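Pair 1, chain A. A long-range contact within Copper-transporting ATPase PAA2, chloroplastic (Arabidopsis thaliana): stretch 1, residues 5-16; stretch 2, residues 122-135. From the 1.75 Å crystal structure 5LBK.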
# COMPACT_ATOMS: atom_id res chain seq x y z
N PRO A 5 -15.34 4.41 -7.55
CA PRO A 5 -14.10 4.27 -6.77
C PRO A 5 -12.99 3.58 -7.55
O PRO A 5 -13.04 2.36 -7.76
CB PRO A 5 -14.51 3.43 -5.57
CG PRO A 5 -15.72 2.74 -5.99
CD PRO A 5 -16.44 3.67 -6.92
N VAL A 6 -12.01 4.36 -7.99
CA VAL A 6 -10.95 3.88 -8.86
C VAL A 6 -9.62 4.47 -8.41
O VAL A 6 -9.57 5.55 -7.80
CB VAL A 6 -11.26 4.23 -10.34
CG1 VAL A 6 -11.31 5.75 -10.55
CG2 VAL A 6 -10.26 3.56 -11.28
N VAL A 7 -8.54 3.76 -8.69
CA VAL A 7 -7.19 4.26 -8.39
C VAL A 7 -6.93 5.48 -9.26
O VAL A 7 -7.10 5.44 -10.49
CB VAL A 7 -6.15 3.15 -8.61
CG1 VAL A 7 -4.75 3.66 -8.64
CG2 VAL A 7 -6.29 2.03 -7.55
N SER A 8 -6.52 6.58 -8.64
CA SER A 8 -6.21 7.80 -9.36
C SER A 8 -4.72 8.08 -9.44
O SER A 8 -4.29 8.99 -10.16
CB SER A 8 -6.92 8.97 -8.68
OG SER A 8 -6.63 10.18 -9.32
N GLY A 9 -3.90 7.33 -8.72
CA GLY A 9 -2.47 7.60 -8.74
C GLY A 9 -1.72 6.72 -7.78
O GLY A 9 -2.29 6.22 -6.81
N VAL A 10 -0.48 6.43 -8.12
CA VAL A 10 0.40 5.61 -7.30
C VAL A 10 1.66 6.41 -7.03
O VAL A 10 2.40 6.69 -7.97
CB VAL A 10 0.77 4.29 -7.98
CG1 VAL A 10 1.67 3.48 -7.09
CG2 VAL A 10 -0.51 3.51 -8.38
N ALA A 11 1.92 6.72 -5.75
CA ALA A 11 3.14 7.42 -5.34
C ALA A 11 4.14 6.45 -4.74
O ALA A 11 3.78 5.49 -4.05
CB ALA A 11 2.83 8.52 -4.34
N SER A 12 5.41 6.64 -5.08
CA SER A 12 6.46 5.78 -4.56
C SER A 12 7.70 6.60 -4.28
O SER A 12 7.90 7.69 -4.80
CB SER A 12 6.76 4.68 -5.55
OG SER A 12 7.42 5.16 -6.67
N LEU A 13 8.60 6.01 -3.52
CA LEU A 13 9.84 6.65 -3.24
C LEU A 13 10.93 5.99 -4.11
O LEU A 13 11.18 6.46 -5.20
CB LEU A 13 10.09 6.65 -1.75
CG LEU A 13 9.13 7.56 -1.02
CD1 LEU A 13 8.92 7.31 0.45
CD2 LEU A 13 9.52 9.00 -1.23
N GLY A 14 11.55 4.91 -3.70
CA GLY A 14 12.52 4.24 -4.54
C GLY A 14 11.95 3.20 -5.48
O GLY A 14 12.63 2.77 -6.41
N TYR A 15 10.69 2.82 -5.29
CA TYR A 15 10.10 1.69 -5.98
C TYR A 15 9.42 2.11 -7.27
O TYR A 15 8.92 3.22 -7.40
CB TYR A 15 9.04 1.02 -5.10
CG TYR A 15 9.57 0.01 -4.09
CD1 TYR A 15 9.75 -1.32 -4.44
CD2 TYR A 15 9.84 0.38 -2.77
CE1 TYR A 15 10.22 -2.26 -3.52
CE2 TYR A 15 10.31 -0.55 -1.85
CZ TYR A 15 10.48 -1.86 -2.22
OH TYR A 15 10.96 -2.77 -1.29
N GLU A 16 9.36 1.16 -8.20
CA GLU A 16 8.52 1.30 -9.38
C GLU A 16 7.05 1.30 -8.97
O GLU A 16 6.64 0.54 -8.09
CB GLU A 16 8.81 0.16 -10.34
CG GLU A 16 10.30 -0.11 -10.57
CD GLU A 16 10.57 -1.39 -11.34
OE1 GLU A 16 11.73 -1.59 -11.78
OE2 GLU A 16 9.63 -2.20 -11.49
N GLY A 122 3.42 0.10 3.30
CA GLY A 122 4.67 0.02 4.02
C GLY A 122 5.25 -1.38 4.05
O GLY A 122 4.52 -2.37 3.91
N ARG A 123 6.58 -1.47 4.20
CA ARG A 123 7.27 -2.77 4.23
C ARG A 123 8.28 -2.86 5.36
O ARG A 123 9.05 -1.92 5.57
CB ARG A 123 7.98 -3.02 2.90
CG ARG A 123 8.60 -4.38 2.78
CD ARG A 123 8.84 -4.61 1.32
NE ARG A 123 9.49 -5.86 1.06
CZ ARG A 123 10.79 -6.05 1.11
NH1 ARG A 123 11.63 -5.06 1.42
NH2 ARG A 123 11.26 -7.26 0.85
N GLU A 124 8.32 -4.01 6.08
CA GLU A 124 9.20 -4.12 7.23
C GLU A 124 10.64 -3.92 6.76
O GLU A 124 11.05 -4.43 5.71
CB GLU A 124 9.06 -5.47 7.94
CG GLU A 124 9.57 -5.44 9.43
CD GLU A 124 8.95 -6.51 10.31
OE1 GLU A 124 8.63 -7.59 9.77
OE2 GLU A 124 8.85 -6.29 11.54
N GLY A 125 11.42 -3.20 7.56
CA GLY A 125 12.79 -2.89 7.21
C GLY A 125 12.97 -1.65 6.37
O GLY A 125 14.11 -1.25 6.13
N GLU A 126 11.88 -1.03 5.91
CA GLU A 126 11.94 0.10 4.99
C GLU A 126 11.01 1.22 5.41
O GLU A 126 11.23 2.38 5.05
CB GLU A 126 11.54 -0.33 3.58
CG GLU A 126 12.49 -1.25 2.88
CD GLU A 126 12.15 -1.36 1.43
OE1 GLU A 126 11.33 -2.23 1.08
OE2 GLU A 126 12.66 -0.53 0.64
N GLY A 127 9.93 0.90 6.08
CA GLY A 127 8.93 1.91 6.39
C GLY A 127 7.97 2.13 5.23
O GLY A 127 7.70 1.23 4.43
N ILE A 128 7.46 3.37 5.11
CA ILE A 128 6.49 3.66 4.06
C ILE A 128 7.22 3.64 2.74
O ILE A 128 8.30 4.22 2.61
CB ILE A 128 5.83 5.04 4.27
CG1 ILE A 128 5.03 5.16 5.55
CG2 ILE A 128 4.94 5.36 3.06
CD1 ILE A 128 3.90 4.30 5.58
N ILE A 129 6.67 2.92 1.76
CA ILE A 129 7.28 2.82 0.44
C ILE A 129 6.40 3.42 -0.64
O ILE A 129 6.86 3.60 -1.77
CB ILE A 129 7.65 1.36 0.07
CG1 ILE A 129 6.40 0.48 -0.03
CG2 ILE A 129 8.63 0.80 1.13
CD1 ILE A 129 6.62 -0.82 -0.70
N GLY A 130 5.17 3.81 -0.34
CA GLY A 130 4.33 4.37 -1.37
C GLY A 130 2.94 4.60 -0.84
O GLY A 130 2.64 4.40 0.35
N ALA A 131 2.09 5.07 -1.74
CA ALA A 131 0.72 5.37 -1.41
C ALA A 131 -0.10 5.22 -2.68
O ALA A 131 0.39 5.43 -3.79
CB ALA A 131 0.60 6.77 -0.84
N ILE A 132 -1.37 4.88 -2.49
CA ILE A 132 -2.31 4.77 -3.58
C ILE A 132 -3.42 5.78 -3.37
O ILE A 132 -4.11 5.75 -2.34
CB ILE A 132 -2.86 3.35 -3.70
CG1 ILE A 132 -1.68 2.38 -3.87
CG2 ILE A 132 -3.71 3.29 -4.87
CD1 ILE A 132 -2.03 0.97 -3.62
N ALA A 133 -3.62 6.66 -4.34
CA ALA A 133 -4.72 7.61 -4.30
C ALA A 133 -5.96 7.02 -4.95
O ALA A 133 -5.90 6.48 -6.06
CB ALA A 133 -4.34 8.90 -5.03
N ILE A 134 -7.08 7.14 -4.26
CA ILE A 134 -8.37 6.66 -4.73
C ILE A 134 -9.29 7.86 -4.94
O ILE A 134 -9.22 8.84 -4.19
CB ILE A 134 -8.99 5.67 -3.72
CG1 ILE A 134 -7.98 4.58 -3.36
CG2 ILE A 134 -10.29 5.09 -4.26
CD1 ILE A 134 -7.62 3.68 -4.51
N SER A 135 -10.16 7.76 -5.94
CA SER A 135 -11.18 8.78 -6.18
C SER A 135 -12.59 8.19 -6.11
O SER A 135 -12.86 7.20 -6.78
CB SER A 135 -10.96 9.44 -7.55
OG SER A 135 -9.77 10.21 -7.52

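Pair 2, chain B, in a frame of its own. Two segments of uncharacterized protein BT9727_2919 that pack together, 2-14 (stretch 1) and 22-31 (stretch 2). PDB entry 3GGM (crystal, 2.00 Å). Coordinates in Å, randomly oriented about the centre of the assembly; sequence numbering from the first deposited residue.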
# COMPACT_ATOMS: atom_id res chain seq x y z
N ASN B 2 12.82 26.99 13.48
CA ASN B 2 12.49 25.75 12.77
C ASN B 2 11.60 25.98 11.56
O ASN B 2 10.43 26.35 11.70
CB ASN B 2 11.79 24.78 13.72
CG ASN B 2 12.51 24.63 15.05
OD1 ASN B 2 13.68 24.26 15.09
ND2 ASN B 2 11.80 24.91 16.14
N VAL B 3 12.14 25.75 10.37
CA VAL B 3 11.39 25.92 9.13
C VAL B 3 11.30 24.59 8.39
O VAL B 3 12.32 23.95 8.12
CB VAL B 3 12.07 26.96 8.21
CG1 VAL B 3 11.22 27.19 6.98
CG2 VAL B 3 12.27 28.27 8.96
N PRO B 4 10.08 24.16 8.04
CA PRO B 4 9.91 22.89 7.32
C PRO B 4 10.33 22.99 5.86
O PRO B 4 10.25 24.06 5.26
CB PRO B 4 8.42 22.60 7.47
CG PRO B 4 7.82 23.98 7.46
CD PRO B 4 8.77 24.76 8.36
N ASP B 5 10.76 21.87 5.28
CA ASP B 5 11.16 21.87 3.88
C ASP B 5 9.94 21.70 3.00
O ASP B 5 9.89 22.20 1.87
CB ASP B 5 12.15 20.74 3.59
CG ASP B 5 13.41 20.84 4.42
OD1 ASP B 5 13.86 21.98 4.68
OD2 ASP B 5 13.94 19.78 4.81
N MET B 6 8.94 21.00 3.52
CA MET B 6 7.72 20.73 2.76
C MET B 6 6.49 20.79 3.65
O MET B 6 6.54 20.41 4.82
CB MET B 6 7.84 19.34 2.13
CG MET B 6 6.54 18.75 1.61
SD MET B 6 5.91 19.58 0.14
CE MET B 6 7.07 18.91 -1.10
N ILE B 7 5.38 21.26 3.08
CA ILE B 7 4.12 21.34 3.80
C ILE B 7 3.00 20.92 2.85
O ILE B 7 2.76 21.58 1.84
CB ILE B 7 3.81 22.76 4.29
CG1 ILE B 7 4.80 23.17 5.38
CG2 ILE B 7 2.37 22.83 4.81
CD1 ILE B 7 4.55 24.54 5.97
N LEU B 8 2.35 19.80 3.15
CA LEU B 8 1.24 19.33 2.34
C LEU B 8 0.01 19.72 3.14
O LEU B 8 -0.09 19.37 4.31
CB LEU B 8 1.29 17.82 2.15
CG LEU B 8 2.48 17.21 1.40
CD1 LEU B 8 3.69 17.13 2.32
CD2 LEU B 8 2.11 15.81 0.94
N TYR B 9 -0.91 20.45 2.52
CA TYR B 9 -2.13 20.87 3.22
C TYR B 9 -3.40 20.68 2.41
O TYR B 9 -3.36 20.29 1.24
CB TYR B 9 -2.02 22.33 3.65
CG TYR B 9 -1.96 23.28 2.47
CD1 TYR B 9 -0.81 23.38 1.68
CD2 TYR B 9 -3.07 24.04 2.12
CE1 TYR B 9 -0.78 24.22 0.56
CE2 TYR B 9 -3.05 24.88 1.01
CZ TYR B 9 -1.91 24.96 0.23
OH TYR B 9 -1.92 25.78 -0.88
N ASN B 10 -4.53 20.97 3.05
CA ASN B 10 -5.86 20.85 2.45
C ASN B 10 -6.15 19.44 1.92
O ASN B 10 -6.70 19.26 0.83
CB ASN B 10 -6.03 21.89 1.34
CG ASN B 10 -7.43 21.90 0.77
OD1 ASN B 10 -8.41 21.82 1.51
ND2 ASN B 10 -7.54 22.02 -0.56
N GLY B 11 -5.78 18.45 2.73
CA GLY B 11 -6.00 17.06 2.36
C GLY B 11 -6.59 16.24 3.50
O GLY B 11 -7.13 16.79 4.46
N LYS B 12 -6.51 14.92 3.37
CA LYS B 12 -7.01 14.02 4.40
C LYS B 12 -5.81 13.16 4.74
O LYS B 12 -5.33 12.40 3.89
CB LYS B 12 -8.14 13.15 3.84
CG LYS B 12 -9.31 13.96 3.31
CD LYS B 12 -10.24 13.09 2.48
CE LYS B 12 -11.39 13.90 1.90
NZ LYS B 12 -12.28 13.07 1.04
N ILE B 13 -5.32 13.28 5.97
CA ILE B 13 -4.15 12.54 6.39
C ILE B 13 -4.36 11.78 7.70
O ILE B 13 -4.60 12.37 8.76
CB ILE B 13 -2.96 13.50 6.56
CG1 ILE B 13 -2.86 14.41 5.33
CG2 ILE B 13 -1.67 12.71 6.75
CD1 ILE B 13 -2.03 15.66 5.53
N THR B 14 -4.27 10.46 7.63
CA THR B 14 -4.44 9.62 8.81
C THR B 14 -3.18 9.55 9.65
O THR B 14 -2.08 9.38 9.12
CB THR B 14 -4.82 8.18 8.41
OG1 THR B 14 -6.07 8.21 7.71
CG2 THR B 14 -4.96 7.30 9.67
N GLU B 22 -6.97 12.23 12.37
CA GLU B 22 -7.12 12.78 11.02
C GLU B 22 -6.79 14.27 11.00
O GLU B 22 -7.35 15.04 11.78
CB GLU B 22 -8.55 12.57 10.53
CG GLU B 22 -9.03 11.12 10.54
CD GLU B 22 -8.47 10.29 9.39
OE1 GLU B 22 -8.78 10.62 8.22
OE2 GLU B 22 -7.74 9.31 9.64
N VAL B 23 -5.87 14.67 10.13
CA VAL B 23 -5.49 16.07 10.00
C VAL B 23 -5.58 16.42 8.52
O VAL B 23 -5.72 15.51 7.69
CB VAL B 23 -4.05 16.33 10.49
CG1 VAL B 23 -3.94 16.03 11.99
CG2 VAL B 23 -3.07 15.45 9.70
N SER B 24 -5.52 17.70 8.19
CA SER B 24 -5.59 18.10 6.78
C SER B 24 -4.25 18.59 6.26
O SER B 24 -4.10 18.86 5.08
CB SER B 24 -6.63 19.20 6.59
OG SER B 24 -6.30 20.38 7.31
N ALA B 25 -3.27 18.72 7.15
CA ALA B 25 -1.97 19.22 6.74
C ALA B 25 -0.84 18.62 7.54
O ALA B 25 -0.98 18.33 8.72
CB ALA B 25 -1.94 20.72 6.88
N ILE B 26 0.31 18.45 6.89
CA ILE B 26 1.46 17.88 7.56
C ILE B 26 2.70 18.66 7.13
O ILE B 26 2.78 19.14 5.99
CB ILE B 26 1.62 16.39 7.18
CG1 ILE B 26 2.76 15.75 7.97
CG2 ILE B 26 1.89 16.25 5.70
CD1 ILE B 26 2.90 14.27 7.69
N ALA B 27 3.66 18.81 8.05
CA ALA B 27 4.90 19.52 7.76
C ALA B 27 6.06 18.54 7.88
O ALA B 27 6.11 17.74 8.83
CB ALA B 27 5.10 20.69 8.74
N ILE B 28 6.98 18.61 6.93
CA ILE B 28 8.14 17.72 6.88
C ILE B 28 9.43 18.53 6.85
O ILE B 28 9.56 19.46 6.05
CB ILE B 28 8.09 16.83 5.62
CG1 ILE B 28 6.81 15.99 5.63
CG2 ILE B 28 9.34 15.93 5.55
CD1 ILE B 28 6.61 15.18 4.36
N THR B 29 10.36 18.18 7.73
CA THR B 29 11.65 18.85 7.79
C THR B 29 12.71 17.77 7.66
O THR B 29 12.80 16.87 8.49
CB THR B 29 11.81 19.61 9.12
OG1 THR B 29 10.68 20.48 9.28
CG2 THR B 29 13.09 20.43 9.13
N ASP B 30 13.51 17.88 6.60
CA ASP B 30 14.54 16.90 6.27
C ASP B 30 13.79 15.64 6.69
O ASP B 30 13.75 15.29 7.87
CB ASP B 30 15.33 16.44 7.51
CG ASP B 30 16.22 17.53 8.08
OD1 ASP B 30 16.74 18.36 7.29
OD2 ASP B 30 16.42 17.57 9.31
N GLY B 31 13.23 14.93 5.72
CA GLY B 31 12.52 13.70 6.02
C GLY B 31 11.69 13.15 7.15
O GLY B 31 11.24 12.01 7.11
O HOH W 1 16.22 21.38 5.96
O HOH W 2 -5.14 22.26 5.54

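Both pairs share an antiparallel two-strand ladder: strands 7-12 and 127-134 in pair 1 (158° between N-to-C directions, closest axis approach 4.5 Å), 6-9 and 25-29 in pair 2 (172°, 4.6 Å). N, CA and C of 14 central residues superpose with an RMSD of 0.8 Å. The match is tightest at A:Ala131 with B:Ile26 (CA atoms 0.2 Å apart) and A:Ile132 with B:Ala27 (0.1 Å).

The hydrogen-bonding pattern follows the superposition. In pair 1, A:Ala11 N to A:Ala131 O is 2.8 Å and A:Ala131 N to A:Ala11 O is 2.9 Å; at the matched positions, B:Leu8 N to B:Ile26 O is 2.9 Å and B:Ile26 N to B:Leu8 O is 2.8 Å. One rung along, both ladders carry a two-donor carbonyl. A:Ala133 O accepts from A:Ser8 N (2.7 Å) and, weakly, from A:Gly9 N (3.4 Å), where a beta bulge shifts the register by one. B:Ile28 O accepts from B:Asp5 N (2.8 Å) and B:Met6 N (3.0 Å).

On the face bearing the hydrogen-bonded pairs, pair 2 has the larger side chain at each of the four matched positions: A:Gly9 beside A:Ala133 and A:Ala11 beside A:Ala131 correspond to B:Met6 beside B:Ile28 and B:Leu8 beside B:Ile26. Pair 2 adds apolar contacts from B:Leu8 CB to B:Ile26 CG2 (3.9 Å) and from B:Leu8 CD1 to B:Ile28 CD1 (4.1 Å). On the other face the bulk shifts across the ladder: A:Val10 and A:Ile132 correspond to B:Ile7 and B:Ala27. A:Val7 CG2 lies 3.9 Å from A:Ile132 CG2; its counterpart B:Pro4, a loop residue whose CA-to-CB bond points sideways, makes a similar contact, CB to B:Ala27 CB 4.0 Å.

Glycine and alanine diverge at A:Gly130 and B:Ala25. An ideal CB on A:Gly130 would sit 2.5 Å from A:Ala11 O, a clash; B:Ala25 accommodates its methyl, with CB 3.4 Å from B:Leu8 O.

The polar ends use different chemistry. At A:Ser135, the backbone N donates to A:Val6 O (2.9 Å); at matched B:Asp30, it instead donates to B:Asp5 OD2 (2.6 Å). Water 1 donates to B:Asp5 OD1 (2.8 Å) and weakly to B:Asp30 OD1 (3.3 Å), linking two acidic side chains.

Residues without a counterpart add contacts. A:Tyr15 covers A:Ile129 (matched to B:Ser24), whose CD1 lies 4.2 Å from the ring centroid, over its face; A:Tyr15 OH donates a very short bond to A:Glu126 OE1 (2.5 Å). In pair 2's second ladder, B:Ile13 CB packs 3.7 Å from CG2 of B:Val23 (matched to A:Ile128).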